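Side-chain contacts in cyclic nucleotide-binding domain (CNMP-BD) protein (Geobacter metallireducens, PDB 3MDP), which probably binds a cyclic nucleotide or related ligand in a double-stranded beta-helix domain and may act in transcription regulation: residues S38-E43 / G56-F61; F84-L89 / A135-R140. All blocks are in the same frame, centred on the assembly; numbering follows the deposited sequence.

Contact 1. Residues S38-E43 / G56-F61; sequences SVIFKE and GGVELF
I40 and V58 meet across two strands of the double-stranded beta-helix that are near neighbours without being paired: 39-41 and 58-61 flank strand 98-101, both antiparallel to it, and no hydrogen bond joins the two segments directly. They are a worked example of second-neighbour strands that touch through side chains over the strand between them, tightly at I40 and V58 and loosely, through a water, at E43 and F61. At the apolar end, I40 CG1 lies beside its own backbone N (chi1 -62°), and the chain then runs out extended, carrying CD1 to within 3.7 Å of V58 CG2. The two side chains meet at a slant; V58 is modelled in two conformers, and this closeness belongs to one of them. I40 and F41 both face A99, a classic beta bulge in the edge strand, while V58 leans on V78 on the other side of its own strand.

Towards E43 and F61 the segments touch only loosely. The F61 ring makes a cation-pi contact with R100, whereas the backbone F61 O stands 4.4 Å from E43 OE1. A water sits between them, donating to E43 OE1 at 2.5 Å and, weakly, to F61 O at 3.5 Å.

Contact 2. Residues F84-L89 / A135-R140; sequences FGVSSL and AAVLAR. With SIN (succinic acid), chain B.
This is a buried, ligand-bridged contact in which R140 and V137 of segment 135-140, on the last helix of the chain, meet F84, in strand 83-84, and V86, in the turn that follows it. Its direct part is modest, van der Waals contact without a hydrogen bond. V86 CG2 lies 3.9 Å from V137 CG2 in the V137 conformer described, and V86 CG1 approaches R140 NH2 obliquely at 3.9 Å. F84 CA comes up to the guanidinium edge, near its plane, 3.7 Å from R140 NH2.

The bound succinate, probably taken from the crystallisation liquor, supplies the polar part. The R140 chain is extended from CG to NE (chi2 174°), which carries the guanidinium away from the helix to present two nitrogens to one carboxylate. R140 NH1 reaches SIN O2 at 2.8 Å and R140 NH2 reaches SIN O1 at 2.8 Å, the latter nearly straight at 176°. NH2 also bonds to I83 O, which limits rotation of the group. From the loop, V86 N gives SIN O1 a further bond of 3.3 Å, with a weak one from G85 N, while S87 N holds the far carboxylate through SIN O3 at 2.8 Å; T96 OG1 also bonds the succinate. Replacing R140 with a leucine would probably leave the SIN O1/O2 carboxylate without its positively charged mate and I83 O without this donor.

G85 O accepts from both S88 N and S88 OG, the latter at 2.6 Å, which fastens the short 3-10 turn whose amides face the succinate. L138 of the second subunit packs on V86 and S87. Such a glycine-led turn, with backbone amides pointing at an anion, is consistent with the phosphate-binding cassette of cyclic nucleotide-binding domains.

Contact 1 closes along the chain before contact 2 opens, and their centres lie about 14 Å apart, yet the two share a boundary inside the beta-roll. F41 makes two of the contacts at this boundary: its CE2 packs 3.6 Å from F84 CD2, and its CZ lies 3.6 Å from G85 N, at the start of the anion-binding turn. From the other strand, V58 CG2 packs 3.8 Å from F84 CZ, and L60 CD1 approaches R140 NH1 to 3.9 Å, so an apolar residue borders the arginine that grips the succinate. Contact 1 thus forms part of the wall behind the pocket rather than its donor set. On its wet side, the side chain of E43 is about 6 Å from that of T96, another succinate-binding residue.

Contact 1. Residues S38-E43 / G56-F61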
loop_
_atom_site.group_PDB
_atom_site.type_symbol
_atom_site.label_atom_id
_atom_site.label_comp_id
_atom_site.label_asym_id
_atom_site.label_seq_id
_atom_site.Cartn_x
_atom_site.Cartn_y
_atom_site.Cartn_z
ATOM N N SER A 38 -8.918 0.051 -25.010
ATOM C CA SER A 38 -8.249 -1.238 -24.898
ATOM C C SER A 38 -8.204 -1.690 -23.432
ATOM O O SER A 38 -8.136 -0.866 -22.504
ATOM C CB SER A 38 -6.836 -1.210 -25.502
ATOM O OG SER A 38 -6.015 -0.257 -24.875
ATOM N N VAL A 39 -8.318 -3.001 -23.220
ATOM C CA VAL A 39 -8.147 -3.564 -21.888
ATOM C C VAL A 39 -6.672 -3.902 -21.692
ATOM O O VAL A 39 -6.150 -4.855 -22.292
ATOM C CB VAL A 39 -9.006 -4.814 -21.642
ATOM C CG1 VAL A 39 -8.726 -5.341 -20.213
ATOM C CG2 VAL A 39 -10.483 -4.496 -21.850
ATOM N N ILE A 40 -6.012 -3.115 -20.851
ATOM C CA ILE A 40 -4.564 -3.194 -20.637
ATOM C C ILE A 40 -4.198 -4.468 -19.866
ATOM O O ILE A 40 -3.240 -5.164 -20.215
ATOM C CB ILE A 40 -4.057 -1.951 -19.889
ATOM C CG1 ILE A 40 -4.335 -0.693 -20.740
ATOM C CG2 ILE A 40 -2.533 -2.045 -19.573
ATOM C CD1 ILE A 40 -4.033 0.616 -20.037
ATOM N N PHE A 41 -4.959 -4.757 -18.815
ATOM C CA PHE A 41 -4.864 -6.043 -18.132
ATOM C C PHE A 41 -6.188 -6.370 -17.458
ATOM O O PHE A 41 -7.008 -5.487 -17.243
ATOM C CB PHE A 41 -3.671 -6.113 -17.140
ATOM C CG PHE A 41 -3.674 -5.059 -16.045
ATOM C CD1 PHE A 41 -4.581 -5.121 -14.982
ATOM C CD2 PHE A 41 -2.730 -4.045 -16.041
ATOM C CE1 PHE A 41 -4.586 -4.181 -13.968
ATOM C CE2 PHE A 41 -2.707 -3.116 -15.025
ATOM C CZ PHE A 41 -3.636 -3.190 -13.965
ATOM N N LYS A 42 -6.369 -7.645 -17.139
ATOM C CA LYS A 42 -7.615 -8.177 -16.629
ATOM C C LYS A 42 -7.532 -8.649 -15.173
ATOM O O LYS A 42 -6.554 -9.282 -14.744
ATOM C CB LYS A 42 -8.047 -9.369 -17.490
ATOM C CG LYS A 42 -8.225 -9.043 -18.951
ATOM C CD LYS A 42 -8.631 -10.275 -19.742
ATOM C CE LYS A 42 -8.454 -10.042 -21.241
ATOM N NZ LYS A 42 -8.548 -11.311 -22.033
ATOM N N GLU A 43 -8.597 -8.361 -14.434
ATOM C CA GLU A 43 -8.801 -8.912 -13.096
ATOM C C GLU A 43 -8.561 -10.416 -13.091
ATOM O O GLU A 43 -8.976 -11.124 -14.003
ATOM C CB GLU A 43 -10.215 -8.624 -12.621
ATOM C CG GLU A 43 -10.475 -8.981 -11.153
ATOM C CD GLU A 43 -11.879 -8.611 -10.692
ATOM O OE1 GLU A 43 -12.588 -7.894 -11.441
ATOM O OE2 GLU A 43 -12.289 -9.073 -9.594
ATOM N N GLY A 56 -2.289 10.121 -20.935
ATOM C CA GLY A 56 -3.639 9.622 -21.096
ATOM C C GLY A 56 -4.362 9.354 -19.793
ATOM O O GLY A 56 -4.192 10.071 -18.795
ATOM N N GLY A 57 -5.196 8.323 -19.802
ATOM C CA GLY A 57 -6.082 8.080 -18.681
ATOM C C GLY A 57 -6.367 6.596 -18.612
ATOM O O GLY A 57 -6.539 5.944 -19.639
ATOM N N VAL A 58 -6.455 6.086 -17.390
ATOM C CA VAL A 58 -6.775 4.691 -17.146
ATOM C C VAL A 58 -7.875 4.572 -16.107
ATOM O O VAL A 58 -7.903 5.311 -15.109
ATOM C CB VAL A 58 -5.532 3.892 -16.718
ATOM C CG1 VAL A 58 -5.925 2.570 -16.014
ATOM C CG2 VAL A 58 -4.632 3.623 -17.930
ATOM N N GLU A 59 -8.806 3.664 -16.368
ATOM C CA GLU A 59 -9.816 3.305 -15.384
ATOM C C GLU A 59 -9.553 1.905 -14.839
ATOM O O GLU A 59 -9.303 0.958 -15.600
ATOM C CB GLU A 59 -11.212 3.387 -15.996
ATOM C CG GLU A 59 -11.779 4.800 -15.974
ATOM C CD GLU A 59 -13.238 4.866 -16.368
ATOM O OE1 GLU A 59 -13.854 3.792 -16.567
ATOM O OE2 GLU A 59 -13.764 5.993 -16.474
ATOM N N LEU A 60 -9.582 1.773 -13.515
ATOM C CA LEU A 60 -9.508 0.466 -12.912
ATOM C C LEU A 60 -10.941 0.115 -12.612
ATOM O O LEU A 60 -11.675 0.923 -12.028
ATOM C CB LEU A 60 -8.667 0.532 -11.643
ATOM C CG LEU A 60 -7.244 1.032 -11.858
ATOM C CD1 LEU A 60 -6.492 0.958 -10.551
ATOM C CD2 LEU A 60 -6.523 0.214 -13.011
ATOM N N PHE A 61 -11.346 -1.087 -13.005
ATOM C CA PHE A 61 -12.743 -1.480 -12.913
ATOM C C PHE A 61 -12.933 -2.981 -12.721
ATOM O O PHE A 61 -12.003 -3.768 -12.886
ATOM C CB PHE A 61 -13.458 -1.038 -14.192
ATOM C CG PHE A 61 -13.022 -1.794 -15.419
ATOM C CD1 PHE A 61 -11.832 -1.467 -16.071
ATOM C CD2 PHE A 61 -13.782 -2.840 -15.916
ATOM C CE1 PHE A 61 -11.419 -2.180 -17.198
ATOM C CE2 PHE A 61 -13.375 -3.547 -17.047
ATOM C CZ PHE A 61 -12.205 -3.220 -17.683
HETATM O O HOH W 1 -12.646 -7.056 -13.796
#

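Contact 2. Residues F84-L89 / A135-R140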
loop_
_atom_site.group_PDB
_atom_site.type_symbol
_atom_site.label_atom_id
_atom_site.label_comp_id
_atom_site.label_asym_id
_atom_site.label_seq_id
_atom_site.Cartn_x
_atom_site.Cartn_y
_atom_site.Cartn_z
ATOM N N PHE A 84 0.044 1.854 -11.645
ATOM C CA PHE A 84 -1.061 0.895 -11.568
ATOM C C PHE A 84 -0.539 -0.485 -11.941
ATOM O O PHE A 84 0.592 -0.617 -12.365
ATOM C CB PHE A 84 -2.295 1.365 -12.400
ATOM C CG PHE A 84 -2.057 1.435 -13.898
ATOM C CD1 PHE A 84 -1.369 2.489 -14.459
ATOM C CD2 PHE A 84 -2.546 0.446 -14.739
ATOM C CE1 PHE A 84 -1.132 2.543 -15.851
ATOM C CE2 PHE A 84 -2.363 0.515 -16.106
ATOM C CZ PHE A 84 -1.658 1.572 -16.669
ATOM N N GLY A 85 -1.332 -1.522 -11.700
ATOM C CA GLY A 85 -0.796 -2.888 -11.684
ATOM C C GLY A 85 0.007 -3.202 -10.430
ATOM O O GLY A 85 0.925 -4.022 -10.464
ATOM N N VAL A 86 -0.360 -2.579 -9.312
ATOM C CA VAL A 86 0.416 -2.666 -8.067
ATOM C C VAL A 86 0.495 -4.085 -7.486
ATOM O O VAL A 86 1.448 -4.420 -6.774
ATOM C CB VAL A 86 -0.105 -1.687 -6.966
ATOM C CG1 VAL A 86 0.105 -0.243 -7.397
ATOM C CG2 VAL A 86 -1.600 -1.956 -6.614
ATOM N N SER A 87 -0.481 -4.933 -7.793
ATOM C CA SER A 87 -0.409 -6.342 -7.337
ATOM C C SER A 87 0.776 -7.137 -7.927
ATOM O O SER A 87 1.065 -8.236 -7.463
ATOM C CB SER A 87 -1.729 -7.072 -7.592
ATOM O OG SER A 87 -2.727 -6.598 -6.709
ATOM N N SER A 88 1.474 -6.579 -8.917
ATOM C CA SER A 88 2.764 -7.156 -9.326
ATOM C C SER A 88 3.762 -7.237 -8.158
ATOM O O SER A 88 4.698 -8.050 -8.188
ATOM C CB SER A 88 3.355 -6.400 -10.525
ATOM O OG SER A 88 3.357 -5.005 -10.322
ATOM N N LEU A 89 3.550 -6.430 -7.119
ATOM C CA LEU A 89 4.390 -6.469 -5.923
ATOM C C LEU A 89 3.618 -6.787 -4.620
ATOM O O LEU A 89 4.207 -6.723 -3.538
ATOM C CB LEU A 89 5.124 -5.140 -5.746
ATOM C CG LEU A 89 6.218 -4.791 -6.766
ATOM C CD1 LEU A 89 6.748 -3.372 -6.539
ATOM C CD2 LEU A 89 7.312 -5.807 -6.675
ATOM N N ALA A 135 2.858 3.671 -0.481
ATOM C CA ALA A 135 2.606 5.111 -0.616
ATOM C C ALA A 135 1.726 5.445 -1.821
ATOM O O ALA A 135 0.850 6.317 -1.735
ATOM C CB ALA A 135 3.936 5.908 -0.677
ATOM N N ALA A 136 1.982 4.779 -2.948
ATOM C CA ALA A 136 1.212 5.003 -4.166
ATOM C C ALA A 136 -0.273 4.673 -3.975
ATOM O O ALA A 136 -1.154 5.449 -4.405
ATOM C CB ALA A 136 1.778 4.171 -5.309
ATOM N N VAL A 137 -0.556 3.534 -3.352
ATOM C CA VAL A 137 -1.944 3.123 -3.155
ATOM C C VAL A 137 -2.620 3.998 -2.104
ATOM O O VAL A 137 -3.813 4.333 -2.228
ATOM C CB VAL A 137 -2.063 1.618 -2.816
ATOM C CG1 VAL A 137 -3.520 1.217 -2.736
ATOM C CG2 VAL A 137 -1.373 0.773 -3.879
ATOM N N LEU A 138 -1.867 4.398 -1.084
ATOM C CA LEU A 138 -2.383 5.340 -0.084
ATOM C C LEU A 138 -2.806 6.660 -0.738
ATOM O O LEU A 138 -3.838 7.216 -0.402
ATOM C CB LEU A 138 -1.337 5.608 1.002
ATOM C CG LEU A 138 -1.728 6.551 2.138
ATOM C CD1 LEU A 138 -2.947 6.044 2.977
ATOM C CD2 LEU A 138 -0.522 6.769 3.022
ATOM N N ALA A 139 -1.997 7.135 -1.670
ATOM C CA ALA A 139 -2.220 8.417 -2.354
ATOM C C ALA A 139 -3.464 8.402 -3.235
ATOM O O ALA A 139 -4.001 9.457 -3.553
ATOM C CB ALA A 139 -0.970 8.797 -3.201
ATOM N N ARG A 140 -3.959 7.218 -3.604
ATOM C CA ARG A 140 -5.197 7.117 -4.407
ATOM C C ARG A 140 -6.437 7.686 -3.719
ATOM O O ARG A 140 -7.408 8.037 -4.395
ATOM C CB ARG A 140 -5.484 5.668 -4.803
ATOM C CG ARG A 140 -4.525 5.157 -5.820
ATOM C CD ARG A 140 -4.739 3.699 -6.089
ATOM N NE ARG A 140 -3.873 3.206 -7.151
ATOM C CZ ARG A 140 -3.894 1.961 -7.612
ATOM N NH1 ARG A 140 -4.742 1.053 -7.110
ATOM N NH2 ARG A 140 -3.081 1.622 -8.583
HETATM C C1 SIN B . -4.211 -1.621 -9.468
HETATM O O1 SIN B . -3.171 -0.925 -9.668
HETATM O O2 SIN B . -4.876 -1.479 -8.407
HETATM C C2 SIN B . -4.649 -2.662 -10.485
HETATM C C3 SIN B . -5.105 -3.955 -9.838
HETATM C C4 SIN B . -4.020 -4.580 -9.010
HETATM O O3 SIN B . -2.829 -4.287 -9.236
HETATM O O4 SIN B . -4.315 -5.420 -8.083
#